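Local structure of scyllo-inosose 3-dehydrogenase (Thermotoga maritima, 3IP1) at residues K61-G69 with L389-E397; H97-A106 with R118-E129. The protein catalyses the NAD(+)-dependent oxidation of scyllo-inosose to 3-dehydro-scyllo-inosose, probably as a step of myo-inositol breakdown, and binds two zinc ions per subunit. All coordinates share one frame; numbering follows the deposited sequence. Where two conformers were deposited one is given.

Contact 1 of 2, residues K61-G69 with L389-E397; sequences KVKACGICG and LVKVTMLNE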
ATOM      1  N   LYS A  61      33.276  -2.810  22.402  1.00 28.30           N
ATOM      2  CA  LYS A  61      34.251  -3.878  22.474  1.00 28.84           C
ATOM      3  C   LYS A  61      33.674  -5.010  21.650  1.00 29.08           C
ATOM      4  O   LYS A  61      32.626  -5.560  22.016  1.00 29.38           O
ATOM      5  CB  LYS A  61      34.419  -4.287  23.935  1.00 29.06           C
ATOM      6  CG  LYS A  61      35.370  -5.425  24.242  1.00 30.23           C
ATOM      7  CD  LYS A  61      35.543  -5.479  25.779  1.00 33.71           C
ATOM      8  CE  LYS A  61      36.245  -6.744  26.262  1.00 37.66           C
ATOM      9  NZ  LYS A  61      37.479  -7.025  25.473  1.00 38.50           N
ATOM     10  N   VAL A  62      34.322  -5.333  20.524  1.00 28.97           N
ATOM     11  CA  VAL A  62      33.772  -6.331  19.590  1.00 28.31           C
ATOM     12  C   VAL A  62      33.772  -7.730  20.200  1.00 28.84           C
ATOM     13  O   VAL A  62      34.762  -8.180  20.783  1.00 29.09           O
ATOM     14  CB  VAL A  62      34.514  -6.349  18.207  1.00 28.41           C
ATOM     15  CG1 VAL A  62      33.849  -7.307  17.221  1.00 26.94           C
ATOM     16  CG2 VAL A  62      34.613  -4.946  17.600  1.00 25.64           C
ATOM     17  N   LYS A  63      32.652  -8.423  20.072  1.00 29.06           N
ATOM     18  CA  LYS A  63      32.606  -9.823  20.454  1.00 29.13           C
ATOM     19  C   LYS A  63      32.651 -10.755  19.253  1.00 28.64           C
ATOM     20  O   LYS A  63      33.309 -11.789  19.298  1.00 28.68           O
ATOM     21  CB  LYS A  63      31.360 -10.094  21.280  1.00 29.97           C
ATOM     22  CG  LYS A  63      31.440  -9.583  22.697  1.00 32.59           C
ATOM     23  CD  LYS A  63      32.026 -10.640  23.628  1.00 38.35           C
ATOM     24  CE  LYS A  63      33.451 -10.284  24.042  1.00 42.58           C
ATOM     25  NZ  LYS A  63      34.002 -11.225  25.088  1.00 46.55           N
ATOM     26  N   ALA A  64      31.949 -10.406  18.179  1.00 27.58           N
ATOM     27  CA  ALA A  64      31.925 -11.269  17.005  1.00 26.93           C
ATOM     28  C   ALA A  64      31.810 -10.437  15.743  1.00 27.23           C
ATOM     29  O   ALA A  64      31.210  -9.364  15.763  1.00 27.20           O
ATOM     30  CB  ALA A  64      30.778 -12.294  17.098  1.00 26.61           C
ATOM     31  N   CYS A  65      32.380 -10.938  14.649  1.00 27.31           N
ATOM     32  CA  CYS A  65      32.297 -10.269  13.348  1.00 26.88           C
ATOM     33  C   CYS A  65      32.337 -11.286  12.204  1.00 26.50           C
ATOM     34  O   CYS A  65      33.297 -12.052  12.064  1.00 26.50           O
ATOM     35  CB  CYS A  65      33.417  -9.244  13.174  1.00 26.71           C
ATOM     36  SG  CYS A  65      33.099  -8.130  11.764  1.00 28.97           S
ATOM     37  N   GLY A  66      31.291 -11.285  11.386  1.00 26.25           N
ATOM     38  CA  GLY A  66      31.210 -12.202  10.245  1.00 25.86           C
ATOM     39  C   GLY A  66      32.008 -11.707   9.065  1.00 26.20           C
ATOM     40  O   GLY A  66      32.043 -10.497   8.786  1.00 25.84           O
ATOM     41  N   ILE A  67      32.667 -12.638   8.381  1.00 25.90           N
ATOM     42  CA  ILE A  67      33.283 -12.335   7.090  1.00 26.55           C
ATOM     43  C   ILE A  67      32.180 -12.375   6.033  1.00 26.89           C
ATOM     44  O   ILE A  67      31.538 -13.399   5.847  1.00 26.27           O
ATOM     45  CB  ILE A  67      34.405 -13.363   6.722  1.00 26.40           C
ATOM     46  CG1 ILE A  67      35.483 -13.391   7.820  1.00 27.54           C
ATOM     47  CG2 ILE A  67      34.981 -13.076   5.332  1.00 24.79           C
ATOM     48  CD1 ILE A  67      36.644 -14.402   7.614  1.00 30.29           C
ATOM     49  N   CYS A  68      32.001 -11.258   5.333  1.00 27.59           N
ATOM     50  CA  CYS A  68      31.057 -11.138   4.231  1.00 28.14           C
ATOM     51  C   CYS A  68      31.756 -11.545   2.933  1.00 28.33           C
ATOM     52  O   CYS A  68      32.983 -11.445   2.824  1.00 28.78           O
ATOM     53  CB  CYS A  68      30.573  -9.684   4.150  1.00 27.85           C
ATOM     54  SG  CYS A  68      29.314  -9.323   2.847  1.00 31.15           S
ATOM     55  N   GLY A  69      30.985 -11.997   1.946  1.00 28.09           N
ATOM     56  CA  GLY A  69      31.499 -12.182   0.583  1.00 27.36           C
ATOM     57  C   GLY A  69      32.177 -10.951  -0.008  1.00 27.10           C
ATOM     58  O   GLY A  69      33.128 -11.088  -0.785  1.00 27.28           O
ATOM     59  N   LEU A 389      32.616 -23.679   3.432  1.00 36.41           N
ATOM     60  CA  LEU A 389      32.384 -22.692   4.483  1.00 34.94           C
ATOM     61  C   LEU A 389      31.275 -21.691   4.112  1.00 34.25           C
ATOM     62  O   LEU A 389      31.485 -20.804   3.282  1.00 34.31           O
ATOM     63  CB  LEU A 389      33.694 -21.962   4.815  1.00 34.33           C
ATOM     64  CG  LEU A 389      34.895 -22.844   5.179  1.00 34.35           C
ATOM     65  CD1 LEU A 389      36.207 -22.052   5.081  1.00 33.80           C
ATOM     66  CD2 LEU A 389      34.755 -23.521   6.548  1.00 31.29           C
ATOM     67  N   VAL A 390      30.103 -21.840   4.727  1.00 32.92           N
ATOM     68  CA  VAL A 390      28.954 -20.935   4.458  1.00 31.78           C
ATOM     69  C   VAL A 390      29.179 -19.547   5.067  1.00 30.85           C
ATOM     70  O   VAL A 390      29.012 -18.512   4.400  1.00 30.04           O
ATOM     71  CB  VAL A 390      27.609 -21.537   4.979  1.00 31.73           C
ATOM     72  CG1 VAL A 390      26.421 -20.654   4.613  1.00 31.55           C
ATOM     73  CG2 VAL A 390      27.409 -22.925   4.422  1.00 31.49           C
ATOM     74  N   LYS A 391      29.554 -19.543   6.343  1.00 30.21           N
ATOM     75  CA  LYS A 391      29.817 -18.326   7.075  1.00 29.54           C
ATOM     76  C   LYS A 391      30.883 -18.611   8.114  1.00 29.90           C
ATOM     77  O   LYS A 391      30.781 -19.573   8.891  1.00 29.22           O
ATOM     78  CB  LYS A 391      28.527 -17.797   7.725  1.00 29.47           C
ATOM     79  CG  LYS A 391      28.696 -16.673   8.772  1.00 28.41           C
ATOM     80  CD  LYS A 391      29.110 -15.330   8.173  1.00 28.62           C
ATOM     81  CE  LYS A 391      28.042 -14.816   7.219  1.00 28.33           C
ATOM     82  NZ  LYS A 391      28.500 -13.592   6.521  1.00 28.15           N
ATOM     83  N   VAL A 392      31.897 -17.742   8.112  1.00 30.00           N
ATOM     84  CA  VAL A 392      33.017 -17.791   9.042  1.00 29.74           C
ATOM     85  C   VAL A 392      32.956 -16.531   9.870  1.00 29.09           C
ATOM     86  O   VAL A 392      32.818 -15.447   9.325  1.00 28.10           O
ATOM     87  CB  VAL A 392      34.375 -17.856   8.288  1.00 29.98           C
ATOM     88  CG1 VAL A 392      35.566 -17.614   9.236  1.00 30.37           C
ATOM     89  CG2 VAL A 392      34.516 -19.205   7.584  1.00 31.10           C
ATOM     90  N   THR A 393      33.066 -16.687  11.190  1.00 28.76           N
ATOM     91  CA  THR A 393      32.867 -15.574  12.120  1.00 28.58           C
ATOM     92  C   THR A 393      34.015 -15.422  13.118  1.00 29.07           C
ATOM     93  O   THR A 393      34.349 -16.372  13.834  1.00 28.04           O
ATOM     94  CB  THR A 393      31.544 -15.787  12.921  1.00 28.24           C
ATOM     95  OG1 THR A 393      30.466 -16.018  12.003  1.00 27.73           O
ATOM     96  CG2 THR A 393      31.225 -14.599  13.804  1.00 27.26           C
HETATM   97  N   MSE A 394      34.581 -14.212  13.183  1.00 29.42           N
HETATM   98  CA  MSE A 394      35.513 -13.852  14.245  1.00 30.92           C
HETATM   99  C   MSE A 394      34.820 -13.860  15.608  1.00 32.09           C
HETATM  100  O   MSE A 394      33.773 -13.258  15.780  1.00 32.46           O
HETATM  101  CB  MSE A 394      36.107 -12.473  14.010  1.00 30.45           C
HETATM  102  CG  MSE A 394      37.317 -12.215  14.885  1.00 32.26           C
HETATM  103 SE   MSE A 394      37.791 -10.335  14.967  1.00 35.04          SE
HETATM  104  CE  MSE A 394      36.437  -9.737  16.217  1.00 32.02           C
ATOM    105  N   LEU A 395      35.410 -14.555  16.570  1.00 33.87           N
ATOM    106  CA  LEU A 395      34.940 -14.528  17.942  1.00 35.50           C
ATOM    107  C   LEU A 395      36.091 -14.097  18.857  1.00 36.46           C
ATOM    108  O   LEU A 395      37.121 -14.768  18.907  1.00 36.58           O
ATOM    109  CB  LEU A 395      34.426 -15.911  18.334  1.00 35.22           C
ATOM    110  CG  LEU A 395      33.876 -16.119  19.745  1.00 37.27           C
ATOM    111  CD1 LEU A 395      32.612 -15.272  19.984  1.00 37.49           C
ATOM    112  CD2 LEU A 395      33.579 -17.609  19.961  1.00 38.20           C
ATOM    113  N   ASN A 396      35.924 -12.967  19.543  1.00 37.63           N
ATOM    114  CA  ASN A 396      36.862 -12.529  20.577  1.00 39.84           C
ATOM    115  C   ASN A 396      36.481 -13.089  21.941  1.00 40.89           C
ATOM    116  O   ASN A 396      35.341 -12.949  22.370  1.00 40.99           O
ATOM    117  CB  ASN A 396      36.894 -11.000  20.672  1.00 39.49           C
ATOM    118  CG  ASN A 396      37.543 -10.359  19.474  1.00 40.58           C
ATOM    119  OD1 ASN A 396      38.340 -10.995  18.773  1.00 41.29           O
ATOM    120  ND2 ASN A 396      37.211  -9.081  19.223  1.00 40.27           N
ATOM    121  N   GLU A 397      37.443 -13.713  22.618  1.00 43.07           N
ATOM    122  CA  GLU A 397      37.229 -14.291  23.961  1.00 44.70           C
ATOM    123  C   GLU A 397      38.324 -13.850  24.915  1.00 45.09           C
ATOM    124  O   GLU A 397      38.288 -12.737  25.426  1.00 46.26           O
ATOM    125  CB  GLU A 397      37.223 -15.816  23.910  1.00 45.03           C
ATOM    126  CG  GLU A 397      36.701 -16.390  22.623  1.00 47.53           C
ATOM    127  CD  GLU A 397      37.306 -17.741  22.324  1.00 51.20           C
ATOM    128  OE1 GLU A 397      36.787 -18.743  22.867  1.00 52.30           O
ATOM    129  OE2 GLU A 397      38.296 -17.796  21.549  1.00 52.11           O
TER
HETATM  130  O   HOH W   1      31.941 -16.084   5.595  1.00 28.73           O

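Contact 2 of 2, residues H97-A106 with R118-E129; sequences HEFSGVVVEA and RFEIGEPVCAEE. With CD (cadmium ion), chain F.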
ATOM      1  N   HIS A  97      32.025  -5.731   9.074  1.00 27.20           N
ATOM      2  CA  HIS A  97      30.787  -4.952   9.197  1.00 27.29           C
ATOM      3  C   HIS A  97      29.574  -5.774   9.654  1.00 26.84           C
ATOM      4  O   HIS A  97      28.469  -5.250   9.754  1.00 27.77           O
ATOM      5  CB  HIS A  97      30.487  -4.211   7.892  1.00 26.62           C
ATOM      6  CG  HIS A  97      30.215  -5.118   6.744  1.00 26.50           C
ATOM      7  ND1 HIS A  97      31.184  -5.481   5.841  1.00 26.94           N
ATOM      8  CD2 HIS A  97      29.084  -5.762   6.362  1.00 29.31           C
ATOM      9  CE1 HIS A  97      30.664  -6.303   4.943  1.00 27.77           C
ATOM     10  NE2 HIS A  97      29.395  -6.499   5.244  1.00 27.70           N
ATOM     11  N   GLU A  98      29.782  -7.053   9.941  1.00 26.59           N
ATOM     12  CA  GLU A  98      28.709  -7.911  10.428  1.00 26.54           C
ATOM     13  C   GLU A  98      28.996  -8.274  11.875  1.00 26.00           C
ATOM     14  O   GLU A  98      29.482  -9.370  12.167  1.00 27.00           O
ATOM     15  CB  GLU A  98      28.613  -9.183   9.588  1.00 26.11           C
ATOM     16  CG  GLU A  98      28.252  -8.964   8.141  1.00 27.45           C
ATOM     17  CD  GLU A  98      28.266 -10.254   7.336  1.00 29.44           C
ATOM     18  OE1 GLU A  98      28.569 -11.325   7.909  1.00 29.95           O
ATOM     19  OE2 GLU A  98      27.983 -10.202   6.129  1.00 28.29           O
ATOM     20  N   PHE A  99      28.683  -7.376  12.796  1.00 25.68           N
ATOM     21  CA  PHE A  99      29.267  -7.503  14.124  1.00 25.49           C
ATOM     22  C   PHE A  99      28.335  -7.215  15.287  1.00 26.04           C
ATOM     23  O   PHE A  99      27.292  -6.573  15.124  1.00 25.91           O
ATOM     24  CB  PHE A  99      30.493  -6.596  14.231  1.00 24.67           C
ATOM     25  CG  PHE A  99      30.160  -5.168  14.584  1.00 24.44           C
ATOM     26  CD1 PHE A  99      29.678  -4.297  13.618  1.00 24.74           C
ATOM     27  CD2 PHE A  99      30.342  -4.705  15.884  1.00 22.35           C
ATOM     28  CE1 PHE A  99      29.373  -2.971  13.939  1.00 23.85           C
ATOM     29  CE2 PHE A  99      30.045  -3.392  16.228  1.00 24.41           C
ATOM     30  CZ  PHE A  99      29.552  -2.512  15.254  1.00 23.50           C
ATOM     31  N   SER A 100      28.770  -7.664  16.468  1.00 26.01           N
ATOM     32  CA  SER A 100      28.151  -7.324  17.743  1.00 26.39           C
ATOM     33  C   SER A 100      29.243  -7.192  18.827  1.00 26.77           C
ATOM     34  O   SER A 100      30.419  -7.549  18.613  1.00 26.00           O
ATOM     35  CB  SER A 100      27.167  -8.398  18.153  1.00 25.96           C
ATOM     36  OG  SER A 100      27.888  -9.615  18.292  1.00 28.65           O
ATOM     37  N   GLY A 101      28.857  -6.666  19.985  1.00 26.80           N
ATOM     38  CA  GLY A 101      29.804  -6.433  21.060  1.00 27.25           C
ATOM     39  C   GLY A 101      29.137  -5.717  22.213  1.00 28.06           C
ATOM     40  O   GLY A 101      27.911  -5.679  22.299  1.00 28.31           O
ATOM     41  N   VAL A 102      29.933  -5.170  23.123  1.00 28.29           N
ATOM     42  CA  VAL A 102      29.361  -4.482  24.275  1.00 28.77           C
ATOM     43  C   VAL A 102      29.850  -3.034  24.324  1.00 28.54           C
ATOM     44  O   VAL A 102      31.010  -2.742  23.987  1.00 29.16           O
ATOM     45  CB  VAL A 102      29.605  -5.256  25.616  1.00 29.44           C
ATOM     46  CG1 VAL A 102      29.131  -6.699  25.496  1.00 28.90           C
ATOM     47  CG2 VAL A 102      31.056  -5.236  26.008  1.00 29.33           C
ATOM     48  N   VAL A 103      28.961  -2.129  24.714  1.00 28.20           N
ATOM     49  CA  VAL A 103      29.327  -0.728  24.860  1.00 27.84           C
ATOM     50  C   VAL A 103      30.317  -0.575  26.017  1.00 28.23           C
ATOM     51  O   VAL A 103      30.063  -1.044  27.129  1.00 28.56           O
ATOM     52  CB  VAL A 103      28.087   0.195  25.053  1.00 27.45           C
ATOM     53  CG1 VAL A 103      28.521   1.650  25.091  1.00 26.43           C
ATOM     54  CG2 VAL A 103      27.073  -0.019  23.895  1.00 27.47           C
ATOM     55  N   VAL A 104      31.455   0.056  25.740  1.00 28.39           N
ATOM     56  CA  VAL A 104      32.438   0.326  26.791  1.00 28.87           C
ATOM     57  C   VAL A 104      32.600   1.813  27.056  1.00 29.87           C
ATOM     58  O   VAL A 104      33.196   2.195  28.038  1.00 30.46           O
ATOM     59  CB  VAL A 104      33.841  -0.343  26.560  1.00 28.89           C
ATOM     60  CG1 VAL A 104      33.727  -1.864  26.579  1.00 26.94           C
ATOM     61  CG2 VAL A 104      34.529   0.188  25.288  1.00 27.95           C
ATOM     62  N   GLU A 105      32.080   2.645  26.169  1.00 30.39           N
ATOM     63  CA  GLU A 105      32.072   4.060  26.387  1.00 31.15           C
ATOM     64  C   GLU A 105      31.003   4.688  25.491  1.00 30.97           C
ATOM     65  O   GLU A 105      30.811   4.251  24.365  1.00 31.04           O
ATOM     66  CB  GLU A 105      33.450   4.642  26.072  1.00 31.78           C
ATOM     67  CG  GLU A 105      33.519   6.133  26.319  1.00 35.16           C
ATOM     68  CD  GLU A 105      34.927   6.683  26.417  1.00 40.35           C
ATOM     69  OE1 GLU A 105      35.073   7.780  27.018  1.00 43.16           O
ATOM     70  OE2 GLU A 105      35.872   6.046  25.895  1.00 41.95           O
ATOM     71  N   ALA A 106      30.324   5.709  26.007  1.00 30.85           N
ATOM     72  CA  ALA A 106      29.299   6.458  25.274  1.00 30.96           C
ATOM     73  C   ALA A 106      29.441   7.955  25.557  1.00 31.18           C
ATOM     74  O   ALA A 106      29.623   8.357  26.705  1.00 31.35           O
ATOM     75  CB  ALA A 106      27.907   5.983  25.678  1.00 30.12           C
ATOM     76  N   ARG A 118      20.934   7.733  27.283  1.00 33.28           N
ATOM     77  CA  ARG A 118      22.334   7.462  26.986  0.50 32.90           C
ATOM     78  C   ARG A 118      22.613   5.973  27.160  1.00 32.96           C
ATOM     79  O   ARG A 118      22.108   5.332  28.100  1.00 32.29           O
ATOM     80  CB  ARG A 118      23.255   8.283  27.898  0.50 33.10           C
ATOM     81  CG  ARG A 118      24.492   8.849  27.212  0.50 32.97           C
ATOM     82  CD  ARG A 118      25.496   9.459  28.214  0.50 32.78           C
ATOM     83  NE  ARG A 118      26.510   8.496  28.654  0.50 32.03           N
ATOM     84  CZ  ARG A 118      27.654   8.823  29.247  0.50 30.77           C
ATOM     85  NH1 ARG A 118      27.969  10.092  29.479  0.50 31.31           N
ATOM     86  NH2 ARG A 118      28.491   7.877  29.608  0.50 29.95           N
ATOM     87  N   PHE A 119      23.394   5.430  26.232  1.00 32.35           N
ATOM     88  CA  PHE A 119      23.808   4.046  26.267  1.00 32.24           C
ATOM     89  C   PHE A 119      24.526   3.771  27.572  1.00 32.51           C
ATOM     90  O   PHE A 119      25.317   4.593  28.004  1.00 32.21           O
ATOM     91  CB  PHE A 119      24.773   3.772  25.106  1.00 32.06           C
ATOM     92  CG  PHE A 119      24.119   3.144  23.911  1.00 30.98           C
ATOM     93  CD1 PHE A 119      23.686   1.823  23.957  1.00 30.81           C
ATOM     94  CD2 PHE A 119      23.926   3.879  22.741  1.00 28.34           C
ATOM     95  CE1 PHE A 119      23.061   1.236  22.836  1.00 30.69           C
ATOM     96  CE2 PHE A 119      23.308   3.298  21.630  1.00 29.47           C
ATOM     97  CZ  PHE A 119      22.888   1.980  21.678  1.00 28.14           C
ATOM     98  N   GLU A 120      24.248   2.628  28.199  1.00 32.63           N
ATOM     99  CA  GLU A 120      24.980   2.229  29.406  1.00 33.16           C
ATOM    100  C   GLU A 120      26.186   1.387  29.045  1.00 32.64           C
ATOM    101  O   GLU A 120      26.152   0.599  28.090  1.00 32.79           O
ATOM    102  CB  GLU A 120      24.104   1.403  30.351  1.00 33.41           C
ATOM    103  CG  GLU A 120      23.042   2.210  31.071  1.00 36.36           C
ATOM    104  CD  GLU A 120      22.051   1.322  31.790  1.00 39.61           C
ATOM    105  OE1 GLU A 120      22.436   0.229  32.278  1.00 42.37           O
ATOM    106  OE2 GLU A 120      20.879   1.716  31.869  1.00 42.00           O
ATOM    107  N   ILE A 121      27.243   1.524  29.833  1.00 31.92           N
ATOM    108  CA  ILE A 121      28.368   0.599  29.733  1.00 31.09           C
ATOM    109  C   ILE A 121      27.848  -0.810  29.984  1.00 30.19           C
ATOM    110  O   ILE A 121      27.062  -1.030  30.903  1.00 29.71           O
ATOM    111  CB  ILE A 121      29.502   0.982  30.713  1.00 31.47           C
ATOM    112  CG1 ILE A 121      30.178   2.269  30.225  1.00 32.00           C
ATOM    113  CG2 ILE A 121      30.507  -0.184  30.861  1.00 31.68           C
ATOM    114  CD1 ILE A 121      31.285   2.856  31.178  1.00 32.39           C
ATOM    115  N   GLY A 122      28.264  -1.762  29.153  1.00 29.68           N
ATOM    116  CA  GLY A 122      27.794  -3.135  29.293  1.00 28.73           C
ATOM    117  C   GLY A 122      26.639  -3.523  28.381  1.00 28.76           C
ATOM    118  O   GLY A 122      26.331  -4.701  28.269  1.00 28.78           O
ATOM    119  N   GLU A 123      25.989  -2.555  27.726  1.00 28.36           N
ATOM    120  CA  GLU A 123      24.859  -2.865  26.833  1.00 28.54           C
ATOM    121  C   GLU A 123      25.338  -3.662  25.609  1.00 28.19           C
ATOM    122  O   GLU A 123      26.283  -3.231  24.938  1.00 28.78           O
ATOM    123  CB  GLU A 123      24.157  -1.583  26.384  1.00 28.58           C
ATOM    124  CG  GLU A 123      23.025  -1.778  25.378  1.00 30.52           C
ATOM    125  CD  GLU A 123      21.674  -2.110  26.029  1.00 34.35           C
ATOM    126  OE1 GLU A 123      21.652  -2.460  27.224  1.00 36.76           O
ATOM    127  OE2 GLU A 123      20.628  -2.036  25.342  1.00 34.11           O
ATOM    128  N   PRO A 124      24.701  -4.825  25.326  1.00 27.57           N
ATOM    129  CA  PRO A 124      25.052  -5.591  24.120  1.00 27.15           C
ATOM    130  C   PRO A 124      24.382  -4.991  22.881  1.00 26.79           C
ATOM    131  O   PRO A 124      23.170  -4.720  22.893  1.00 25.97           O
ATOM    132  CB  PRO A 124      24.486  -6.990  24.398  1.00 27.43           C
ATOM    133  CG  PRO A 124      23.363  -6.771  25.400  1.00 26.73           C
ATOM    134  CD  PRO A 124      23.656  -5.496  26.142  1.00 27.66           C
ATOM    135  N   VAL A 125      25.161  -4.806  21.823  1.00 25.90           N
ATOM    136  CA  VAL A 125      24.650  -4.150  20.621  1.00 26.11           C
ATOM    137  C   VAL A 125      25.148  -4.775  19.333  1.00 26.08           C
ATOM    138  O   VAL A 125      26.166  -5.486  19.327  1.00 26.25           O
ATOM    139  CB  VAL A 125      24.982  -2.616  20.602  1.00 25.71           C
ATOM    140  CG1 VAL A 125      24.257  -1.904  21.704  1.00 25.76           C
ATOM    141  CG2 VAL A 125      26.493  -2.360  20.705  1.00 25.96           C
ATOM    142  N   CYS A 126      24.414  -4.516  18.251  1.00 25.28           N
ATOM    143  CA  CYS A 126      24.932  -4.706  16.906  1.00 25.58           C
ATOM    144  C   CYS A 126      24.778  -3.359  16.206  1.00 25.50           C
ATOM    145  O   CYS A 126      24.123  -2.463  16.729  1.00 26.02           O
ATOM    146  CB  CYS A 126      24.158  -5.796  16.171  1.00 25.11           C
ATOM    147  SG  CYS A 126      22.424  -5.391  15.908  1.00 26.97           S
ATOM    148  N   ALA A 127      25.362  -3.200  15.025  1.00 25.80           N
ATOM    149  CA  ALA A 127      25.229  -1.925  14.338  1.00 26.12           C
ATOM    150  C   ALA A 127      25.062  -2.056  12.831  1.00 26.62           C
ATOM    151  O   ALA A 127      25.414  -3.077  12.227  1.00 26.65           O
ATOM    152  CB  ALA A 127      26.377  -0.985  14.696  1.00 26.33           C
ATOM    153  N   GLU A 128      24.476  -1.026  12.239  1.00 26.73           N
ATOM    154  CA  GLU A 128      24.274  -0.973  10.807  1.00 27.47           C
ATOM    155  C   GLU A 128      25.609  -0.672  10.115  1.00 27.40           C
ATOM    156  O   GLU A 128      26.493  -0.032  10.693  1.00 28.49           O
ATOM    157  CB  GLU A 128      23.216   0.088  10.453  1.00 27.06           C
ATOM    158  CG  GLU A 128      21.921  -0.066  11.244  1.00 29.04           C
ATOM    159  CD  GLU A 128      20.909   1.034  10.982  1.00 29.19           C
ATOM    160  OE1 GLU A 128      20.986   1.726   9.953  1.00 31.94           O
ATOM    161  OE2 GLU A 128      20.015   1.213  11.816  1.00 31.65           O
ATOM    162  N   GLU A 129      25.735  -1.137   8.884  1.00 26.80           N
ATOM    163  CA  GLU A 129      26.907  -0.887   8.051  1.00 26.88           C
ATOM    164  C   GLU A 129      26.738   0.358   7.134  1.00 27.27           C
ATOM    165  O   GLU A 129      27.738   1.007   6.775  1.00 26.91           O
ATOM    166  CB  GLU A 129      27.227  -2.175   7.263  1.00 26.46           C
ATOM    167  CG  GLU A 129      28.311  -2.087   6.201  1.00 25.78           C
ATOM    168  CD  GLU A 129      27.816  -1.517   4.866  1.00 25.64           C
ATOM    169  OE1 GLU A 129      26.601  -1.436   4.626  1.00 23.30           O
ATOM    170  OE2 GLU A 129      28.664  -1.147   4.045  1.00 26.15           O
TER
HETATM  171 CD    CD F 501      27.415  -8.034   4.882  0.50 33.54          CD
HETATM  172  O   HOH W   2      26.770  -5.416  11.926  1.00 30.28           O
HETATM  173  O   HOH W   3      25.460  -8.950   3.936  1.00 41.83           O

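Contact 1 of 2, residues K61-G69 with L389-E397
C65 and M394 form an antiparallel hydrogen-bonded pair: C65 N donates to M394 O at 2.9 Å and M394 N to C65 O at 2.8 Å. I67 N extends the pairing to V392 O, and N396 N, at the other end, to K63 O. The non-hydrogen-bonded pairs A64-L395 and G66-T393 bring the backbones close enough for A64 CA to lie 3.0 Å from M394 O. Two side chains grip backbone carbonyls. The amide of N396 reaches across with ND2 3.0 Å from V62 O, keeping that oxygen near its own plane while approaching the carbonyl from above its plane. K391, its chain bent at chi2 (71°) and chi3 (62°), folds back so that NZ sits 3.1 Å from I67 O, again above the carbonyl plane. A water linking I67 O to V392 N adds a second donor to that oxygen. NZ also makes a salt bridge with E98, so the buried ammonium has both a charged and a neutral mate. A methionine in place of K391 would probably leave the E98 carboxylate without its positive partner and I67 O with one donor fewer. Among the apolar contacts, M394, a selenomethionine, packs CB against C65 CB on one face of the sheet, and its methyl CE meets V62 CG1 at 3.7 Å, the M394 and V62 side chains crossing at about a right angle. Further along, I67 and V392 run side by side, CD1 to CG1 at 3.8 Å, and helix 376-382 packs on I67 and M394. C68, at the N-cap of helix 69-75, is a ligand of the zinc seen at this site, though not of the cadmium here. The chain's last strand thus joins the sheet of the GroES-like domain beside what corresponds to the catalytic zinc site of zinc-containing alcohol dehydrogenases.

Contact 2 of 2, residues H97-A106 with R118-E129
V103 is wedged into the closely packed part of the contact, where V103 CG2 lies 3.9 Å from F119 CD1 and V103 CG2 lies 4.0 Å from V125 CG2. Its chi1 of -176° sets CG2 beside the backbone N, and that branch also rests against E123 O; the valine and F119 side chains cross at about a right angle. The V103 backbone is held at both ends, V103 N to E123 O and, almost straight at 177°, G122 N to V103 O at 2.8 Å. G122 belongs to a type II turn from E120 to E123, whose second half feeds strand 124-127. Beyond it G101 and V125 exchange two hydrogen bonds as an antiparallel pair. These strands belong to the GroES-like catalytic domain of zinc-containing alcohol dehydrogenases, with strand 57-66 on the other flank of strand 98-106. Toward H97 the strands splay: direct pairing gives way to a water that accepts from F99 N and lies near H97 O and A127 O, while F99 CZ touches A127 CB at 3.6 Å. Here H97 and E129 lie side by side, CB to CG at 3.5 Å, ring and carboxylate planes 61° apart. The H97 ring presents its edge to the cadmium ion, which NE2 binds at 2.5 Å; E98 OE2, a water and E195 complete the ligands seen, at a site that takes zinc. At the opposite end I121, R118 and E105 face solvent, I121 lying along V104 O, while A106 stays buried, A106 CB 3.9 Å from F119 CB.

How the contacts relate
From the N terminus, strand 57-66 is the first of the four strands paired here and has to wait some 320 residues for its partner in contact 1, the strand 392-395 at the C terminus. Within that long loop, which takes in the whole NAD-binding Rossmann-type sheet, contact 2 closes a short one of 11 residues between A106 and R118. The two loops therefore nest and do not cross. Pairings run from 392-395 to 57-66, on to 98-106 and then to 124-127, within a branched sheet. The contacts meet directly: G66 N probably hydrogen-bonds E98 O at 2.7 Å, and C68 and H97 converge on one metal site.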